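Local structure of 70 kDa protein (Xanthomonas sp., 4B2N) at residues V521-W525 / K564-Y569; K538-T542 / G552-S556. The protein is a dihaem c-type cytochrome that acts as a rubber oxygenase, a dioxygenase that cleaves rubber processively. Residues are numbered along the deposited sequence.

Running from the N terminus, the chain first meets interaction 1 at 521-525, where a loop turns into helix 524-528, and later, at the end of strand 536-538, enters 538-542. A loop of nine residues without helix or strand follows and is closed when 552-556 comes back to 538-542 in interaction 2. Beyond it strand 560-561 leads into 564-569, which holds the partner strand 566-567 and returns to 521-525, completing the wider, 38-residue loop of interaction 1, so the small closure sits wholly within the large one. The two touch directly: Arg539 makes a cation-pi contact with Trp567, Arg539 NH2 lying 3.2 Å from Trp567 CH2. Together they tie the beta hairpin and its preceding loop to the start of a helix beside a haem.

Interaction 1 (V521-W525 / K564-Y569); sequences VPNLW and KLGWKY. With HEC (heme c), chain D.
Four backbone hydrogen bonds, one of them weak, join the start of helix 524-528 to the strand 566-567 region. Trp525 N donates to Lys564 O (3.0 Å, nearly linear), Leu524 N to Leu565 O (2.7 Å) and, weakly, to Lys564 O (3.0 Å); Trp567 N donates to Pro522 O (3.1 Å). Carbonyls of 564-565 thus take up the first amides of the helix, with Asn523 at the N-cap. The segments run antiparallel with a single bridge, Asn523 to Gly566, their CA atoms 3.9 Å apart. Gly566 (phi 160°, psi -169°) allows this closeness, since a CB would clash with Pro522 O and Asn523 CB. Leu565 has positive phi (70°); with Gly566 it faces Asp561 in a G1 beta bulge.

Outward, Lys564, extended beyond an m chi1, lays NZ 4.2 Å from the centroid of the Trp525 five-membered ring, a cation-pi contact; Trp525 is t, and its NE1 bonds to Asp532. Pro522 CG meets Tyr569 CD2 at 3.5 Å, and Leu524 CB meets Leu565 CB at 3.8 Å. Leu524 CG lies 3.8 Å from haem CMA, so the helix start contributes to the c-type haem pocket, while the G1-bulged strand pairs with the backbone behind it.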
loop_
_atom_site.group_PDB
_atom_site.type_symbol
_atom_site.label_atom_id
_atom_site.label_comp_id
_atom_site.label_asym_id
_atom_site.label_seq_id
_atom_site.Cartn_x
_atom_site.Cartn_y
_atom_site.Cartn_z
ATOM N N VAL A 521 -1.686 -2.137 -15.402
ATOM C CA VAL A 521 -1.772 -3.252 -16.330
ATOM C C VAL A 521 -2.791 -4.333 -15.864
ATOM O O VAL A 521 -2.641 -4.918 -14.808
ATOM C CB VAL A 521 -0.415 -3.881 -16.515
ATOM C CG1 VAL A 521 -0.548 -5.089 -17.477
ATOM C CG2 VAL A 521 0.509 -2.782 -16.994
ATOM N N PRO A 522 -3.836 -4.604 -16.678
ATOM C CA PRO A 522 -4.954 -5.332 -16.064
ATOM C C PRO A 522 -4.726 -6.811 -15.918
ATOM O O PRO A 522 -5.449 -7.440 -15.170
ATOM C CB PRO A 522 -6.096 -5.114 -17.055
ATOM C CG PRO A 522 -5.384 -4.956 -18.387
ATOM C CD PRO A 522 -4.158 -4.131 -18.039
ATOM N N ASN A 523 -3.746 -7.389 -16.627
ATOM C CA ASN A 523 -3.524 -8.827 -16.444
ATOM C C ASN A 523 -2.073 -9.231 -16.536
ATOM O O ASN A 523 -1.206 -8.450 -16.936
ATOM C CB ASN A 523 -4.443 -9.712 -17.343
ATOM C CG ASN A 523 -4.256 -9.456 -18.838
ATOM O OD1 ASN A 523 -5.223 -9.616 -19.689
ATOM N ND2 ASN A 523 -3.064 -9.080 -19.198
ATOM N N LEU A 524 -1.791 -10.449 -16.121
ATOM C CA LEU A 524 -0.418 -10.889 -16.055
ATOM C C LEU A 524 0.182 -11.084 -17.426
ATOM O O LEU A 524 1.400 -10.755 -17.678
ATOM C CB LEU A 524 -0.337 -12.185 -15.242
ATOM C CG LEU A 524 0.809 -12.031 -14.260
ATOM C CD1 LEU A 524 0.401 -12.552 -12.907
ATOM C CD2 LEU A 524 2.060 -12.721 -14.828
ATOM N N TRP A 525 -0.638 -11.625 -18.333
ATOM C CA TRP A 525 -0.277 -11.633 -19.768
ATOM C C TRP A 525 0.358 -10.303 -20.207
ATOM O O TRP A 525 1.397 -10.276 -20.851
ATOM C CB TRP A 525 -1.523 -11.961 -20.583
ATOM C CG TRP A 525 -1.217 -12.064 -22.041
ATOM C CD1 TRP A 525 -1.456 -11.112 -23.027
ATOM C CD2 TRP A 525 -0.576 -13.187 -22.722
ATOM N NE1 TRP A 525 -1.004 -11.578 -24.253
ATOM C CE2 TRP A 525 -0.468 -12.816 -24.124
ATOM C CE3 TRP A 525 -0.082 -14.414 -22.314
ATOM C CZ2 TRP A 525 0.100 -13.664 -25.075
ATOM C CZ3 TRP A 525 0.484 -15.273 -23.282
ATOM C CH2 TRP A 525 0.580 -14.903 -24.627
ATOM N N LYS A 564 -5.494 -15.298 -18.719
ATOM C CA LYS A 564 -4.441 -14.291 -18.737
ATOM C C LYS A 564 -4.113 -13.723 -17.352
ATOM O O LYS A 564 -3.159 -12.918 -17.221
ATOM C CB LYS A 564 -4.881 -13.179 -19.699
ATOM C CG LYS A 564 -4.675 -13.635 -21.131
ATOM C CD LYS A 564 -4.920 -12.517 -22.110
ATOM C CE LYS A 564 -5.060 -13.085 -23.514
ATOM N NZ LYS A 564 -4.924 -11.970 -24.491
ATOM N N LEU A 565 -4.976 -14.050 -16.355
ATOM C CA LEU A 565 -4.727 -13.820 -14.928
ATOM C C LEU A 565 -4.792 -12.332 -14.670
ATOM O O LEU A 565 -3.763 -11.648 -14.629
ATOM C CB LEU A 565 -3.369 -14.397 -14.490
ATOM C CG LEU A 565 -3.307 -15.403 -13.366
ATOM C CD1 LEU A 565 -4.373 -16.486 -13.489
ATOM C CD2 LEU A 565 -1.918 -16.032 -13.348
ATOM N N GLY A 566 -6.030 -11.871 -14.448
ATOM C CA GLY A 566 -6.314 -10.457 -14.226
ATOM C C GLY A 566 -7.777 -10.117 -14.479
ATOM O O GLY A 566 -8.586 -11.032 -14.644
ATOM N N TRP A 567 -8.112 -8.812 -14.522
ATOM C CA TRP A 567 -9.498 -8.365 -14.826
ATOM C C TRP A 567 -9.791 -8.594 -16.280
ATOM O O TRP A 567 -8.951 -8.375 -17.128
ATOM C CB TRP A 567 -9.722 -6.898 -14.419
ATOM C CG TRP A 567 -9.577 -6.842 -12.928
ATOM C CD1 TRP A 567 -8.470 -6.402 -12.169
ATOM C CD2 TRP A 567 -10.542 -7.368 -11.976
ATOM N NE1 TRP A 567 -8.697 -6.655 -10.826
ATOM C CE2 TRP A 567 -9.950 -7.212 -10.654
ATOM C CE3 TRP A 567 -11.798 -7.992 -12.100
ATOM C CZ2 TRP A 567 -10.623 -7.617 -9.485
ATOM C CZ3 TRP A 567 -12.469 -8.365 -10.944
ATOM C CH2 TRP A 567 -11.880 -8.199 -9.643
ATOM N N LYS A 568 -10.996 -9.043 -16.553
ATOM C CA LYS A 568 -11.522 -8.901 -17.911
ATOM C C LYS A 568 -11.600 -7.382 -18.171
ATOM O O LYS A 568 -11.830 -6.581 -17.254
ATOM C CB LYS A 568 -12.891 -9.578 -18.034
ATOM C CG LYS A 568 -12.810 -11.073 -17.945
ATOM C CD LYS A 568 -14.150 -11.741 -18.145
ATOM C CE LYS A 568 -14.004 -13.212 -18.468
ATOM N NZ LYS A 568 -15.333 -13.791 -18.141
ATOM N N TYR A 569 -11.370 -6.951 -19.395
ATOM C CA TYR A 569 -11.497 -5.506 -19.607
ATOM C C TYR A 569 -11.975 -5.334 -21.024
ATOM O O TYR A 569 -11.883 -6.275 -21.860
ATOM C CB TYR A 569 -10.144 -4.784 -19.412
ATOM C CG TYR A 569 -9.086 -5.270 -20.371
ATOM C CD1 TYR A 569 -8.981 -4.689 -21.638
ATOM C CD2 TYR A 569 -8.194 -6.289 -20.017
ATOM C CE1 TYR A 569 -8.069 -5.127 -22.544
ATOM C CE2 TYR A 569 -7.251 -6.725 -20.913
ATOM C CZ TYR A 569 -7.209 -6.119 -22.169
ATOM O OH TYR A 569 -6.317 -6.447 -23.101
HETATM FE FE HEC D . 8.836 -8.430 -12.764
HETATM C CHA HEC D . 6.583 -6.164 -11.448
HETATM C CHB HEC D . 6.308 -10.934 -12.995
HETATM C CHC HEC D . 10.898 -10.509 -14.525
HETATM C CHD HEC D . 11.440 -6.554 -11.599
HETATM N NA HEC D . 6.895 -8.554 -12.207
HETATM C C1A HEC D . 6.076 -7.464 -11.821
HETATM C C2A HEC D . 4.675 -7.862 -11.703
HETATM C C3A HEC D . 4.600 -9.266 -12.147
HETATM C C4A HEC D . 5.955 -9.623 -12.513
HETATM C CMA HEC D . 3.351 -10.118 -12.176
HETATM C CAA HEC D . 3.518 -7.051 -11.124
HETATM C CBA HEC D . 3.708 -7.301 -9.583
HETATM C CGA HEC D . 2.788 -6.378 -8.768
HETATM O O1A HEC D . 2.158 -5.496 -9.407
HETATM O O2A HEC D . 2.594 -6.488 -7.502
HETATM N NB HEC D . 8.593 -10.397 -13.620
HETATM C C1B HEC D . 7.577 -11.260 -13.632
HETATM C C2B HEC D . 7.811 -12.531 -14.324
HETATM C C3B HEC D . 9.199 -12.378 -14.801
HETATM C C4B HEC D . 9.564 -11.058 -14.315
HETATM C CMB HEC D . 6.838 -13.677 -14.469
HETATM C CAB HEC D . 10.026 -13.333 -15.636
HETATM C CBB HEC D . 9.551 -13.504 -16.939
HETATM N NC HEC D . 10.765 -8.606 -12.904
HETATM C C1C HEC D . 11.500 -9.422 -13.810
HETATM C C2C HEC D . 12.919 -9.103 -13.917
HETATM C C3C HEC D . 13.074 -7.958 -13.055
HETATM C C4C HEC D . 11.722 -7.622 -12.527
HETATM C CMC HEC D . 13.985 -9.809 -14.740
HETATM C CAC HEC D . 14.372 -7.238 -12.836
HETATM C CBC HEC D . 15.169 -6.765 -13.812
HETATM N ND HEC D . 8.984 -6.777 -11.679
HETATM C C1D HEC D . 10.068 -6.086 -11.344
HETATM C C2D HEC D . 9.889 -4.829 -10.630
HETATM C C3D HEC D . 8.451 -4.694 -10.592
HETATM C C4D HEC D . 8.005 -5.905 -11.274
HETATM C CMD HEC D . 10.935 -3.886 -10.094
HETATM C CAD HEC D . 7.656 -3.570 -9.968
HETATM C CBD HEC D . 7.325 -2.629 -11.137
HETATM C CGD HEC D . 6.483 -1.450 -10.710
HETATM O O1D HEC D . 6.823 -0.284 -10.951
HETATM O O2D HEC D . 5.482 -1.735 -10.087
#

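Interaction 2 (K538-T542 / G552-S556); sequences KRPYT and GYDYS
Gly552, with extended backbone (phi -127°, psi -178°), opens the second segment by accepting through its O a hydrogen bond from Thr542 N (2.9 Å). The segments cross with end-to-end directions 107° apart, meeting at one backbone bridge, Tyr541 to Tyr553 (CA-CA 4.5 Å). Tyr553, chi1 m, offers a ring face to Arg539, whose CG lies 4.1 Å from the ring centroid and nearly on its normal, a CH-pi contact; NH1 approaches Tyr553 CD2 at 3.4 Å. Tyr553 CE1 also touches Tyr541 CE1 at 3.8 Å. Asp554 completes the backbone pairing: its N donates to Pro540 O (3.1 Å), while its O accepts from Arg539 NH2 (3.3 Å). One water accepts from Arg539 NE (2.8 Å) and donates to Pro540 O (2.8 Å) and Asp554 O (2.7 Å). Tyr555 touches only lightly and stacks edge-to-face on Tyr144. At Ser556, N (2.9 Å) and OG (2.7 Å) both donate to Asp554 OD2, the former making an Asx turn; Ser559 OG also bonds to this oxygen. Arg539 NH1 reaches Ser214. The crossing, away from the annotated sites, is thus joined mainly by backbone hydrogen bonds and a bridging water, while buried Arg539 joins a ring face to a carbonyl.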
loop_
_atom_site.group_PDB
_atom_site.type_symbol
_atom_site.label_atom_id
_atom_site.label_comp_id
_atom_site.label_asym_id
_atom_site.label_seq_id
_atom_site.Cartn_x
_atom_site.Cartn_y
_atom_site.Cartn_z
ATOM N N LYS A 538 -11.392 -0.809 -19.207
ATOM C CA LYS A 538 -12.569 -0.606 -18.407
ATOM C C LYS A 538 -12.986 -1.991 -17.928
ATOM O O LYS A 538 -13.146 -2.914 -18.753
ATOM C CB LYS A 538 -13.616 -0.005 -19.353
ATOM C CG LYS A 538 -15.007 -0.127 -18.860
ATOM C CD LYS A 538 -15.941 0.821 -19.631
ATOM C CE LYS A 538 -16.443 0.218 -20.941
ATOM N NZ LYS A 538 -17.928 0.274 -20.859
ATOM N N ARG A 539 -13.141 -2.193 -16.628
ATOM C CA ARG A 539 -13.560 -3.514 -16.186
ATOM C C ARG A 539 -15.080 -3.653 -16.094
ATOM O O ARG A 539 -15.788 -2.692 -16.275
ATOM C CB ARG A 539 -12.796 -4.031 -14.932
ATOM C CG ARG A 539 -12.233 -3.000 -14.002
ATOM C CD ARG A 539 -11.608 -3.609 -12.765
ATOM N NE ARG A 539 -12.481 -4.355 -11.832
ATOM C CZ ARG A 539 -12.150 -4.534 -10.580
ATOM N NH1 ARG A 539 -11.044 -3.888 -10.146
ATOM N NH2 ARG A 539 -12.973 -5.180 -9.718
ATOM N N PRO A 540 -15.590 -4.889 -15.956
ATOM C CA PRO A 540 -17.040 -5.045 -15.966
ATOM C C PRO A 540 -17.593 -4.324 -14.755
ATOM O O PRO A 540 -16.997 -4.391 -13.672
ATOM C CB PRO A 540 -17.223 -6.569 -15.821
ATOM C CG PRO A 540 -15.965 -7.154 -16.381
ATOM C CD PRO A 540 -14.900 -6.189 -15.944
ATOM N N TYR A 541 -18.726 -3.646 -14.950
ATOM C CA TYR A 541 -19.395 -3.009 -13.817
ATOM C C TYR A 541 -20.588 -3.840 -13.332
ATOM O O TYR A 541 -21.154 -4.660 -14.034
ATOM C CB TYR A 541 -19.967 -1.679 -14.265
ATOM C CG TYR A 541 -18.960 -0.707 -14.843
ATOM C CD1 TYR A 541 -17.573 -0.800 -14.556
ATOM C CD2 TYR A 541 -19.406 0.353 -15.650
ATOM C CE1 TYR A 541 -16.661 0.082 -15.123
ATOM C CE2 TYR A 541 -18.521 1.310 -16.136
ATOM C CZ TYR A 541 -17.176 1.201 -15.871
ATOM O OH TYR A 541 -16.312 2.174 -16.432
ATOM N N THR A 542 -20.978 -3.549 -12.116
ATOM C CA THR A 542 -22.206 -3.900 -11.488
ATOM C C THR A 542 -23.345 -3.034 -12.083
ATOM O O THR A 542 -23.050 -2.029 -12.718
ATOM C CB THR A 542 -21.890 -3.408 -10.065
ATOM O OG1 THR A 542 -21.476 -4.515 -9.267
ATOM C CG2 THR A 542 -22.944 -2.605 -9.472
ATOM N N GLY A 552 -20.785 -0.109 -9.693
ATOM C CA GLY A 552 -19.528 -0.281 -9.035
ATOM C C GLY A 552 -18.732 -1.192 -9.941
ATOM O O GLY A 552 -19.186 -1.578 -11.077
ATOM N N TYR A 553 -17.547 -1.515 -9.485
ATOM C CA TYR A 553 -16.738 -2.515 -10.230
ATOM C C TYR A 553 -17.220 -3.872 -9.726
ATOM O O TYR A 553 -17.312 -4.117 -8.496
ATOM C CB TYR A 553 -15.242 -2.414 -9.901
ATOM C CG TYR A 553 -14.449 -1.321 -10.608
ATOM C CD1 TYR A 553 -15.047 -0.458 -11.579
ATOM C CD2 TYR A 553 -13.099 -1.154 -10.327
ATOM C CE1 TYR A 553 -14.320 0.537 -12.184
ATOM C CE2 TYR A 553 -12.369 -0.136 -10.926
ATOM C CZ TYR A 553 -12.979 0.683 -11.862
ATOM O OH TYR A 553 -12.219 1.606 -12.513
ATOM N N ASP A 554 -17.524 -4.792 -10.656
ATOM C CA ASP A 554 -17.951 -6.076 -10.248
ATOM C C ASP A 554 -16.738 -6.874 -9.804
ATOM O O ASP A 554 -15.681 -6.885 -10.469
ATOM C CB ASP A 554 -18.569 -6.814 -11.453
ATOM C CG ASP A 554 -19.052 -8.179 -11.074
ATOM O OD1 ASP A 554 -20.163 -8.258 -10.653
ATOM O OD2 ASP A 554 -18.326 -9.196 -11.204
ATOM N N TYR A 555 -16.867 -7.574 -8.686
ATOM C CA TYR A 555 -15.666 -8.373 -8.210
ATOM C C TYR A 555 -15.935 -9.868 -8.164
ATOM O O TYR A 555 -15.248 -10.626 -7.468
ATOM C CB TYR A 555 -15.208 -7.877 -6.823
ATOM C CG TYR A 555 -16.308 -7.895 -5.765
ATOM C CD1 TYR A 555 -17.200 -6.833 -5.652
ATOM C CD2 TYR A 555 -16.423 -8.949 -4.850
ATOM C CE1 TYR A 555 -18.179 -6.819 -4.651
ATOM C CE2 TYR A 555 -17.425 -8.955 -3.858
ATOM C CZ TYR A 555 -18.305 -7.920 -3.802
ATOM O OH TYR A 555 -19.282 -7.901 -2.831
ATOM N N SER A 556 -16.947 -10.329 -8.903
ATOM C CA SER A 556 -17.291 -11.745 -8.951
ATOM C C SER A 556 -16.295 -12.508 -9.845
ATOM O O SER A 556 -15.546 -11.881 -10.679
ATOM C CB SER A 556 -18.749 -11.900 -9.441
ATOM O OG SER A 556 -18.777 -11.873 -10.868
HETATM O O HOH W 1 -14.782 -5.709 -12.712
HETATM O O HOH W 2 -12.413 -0.007 -15.257
#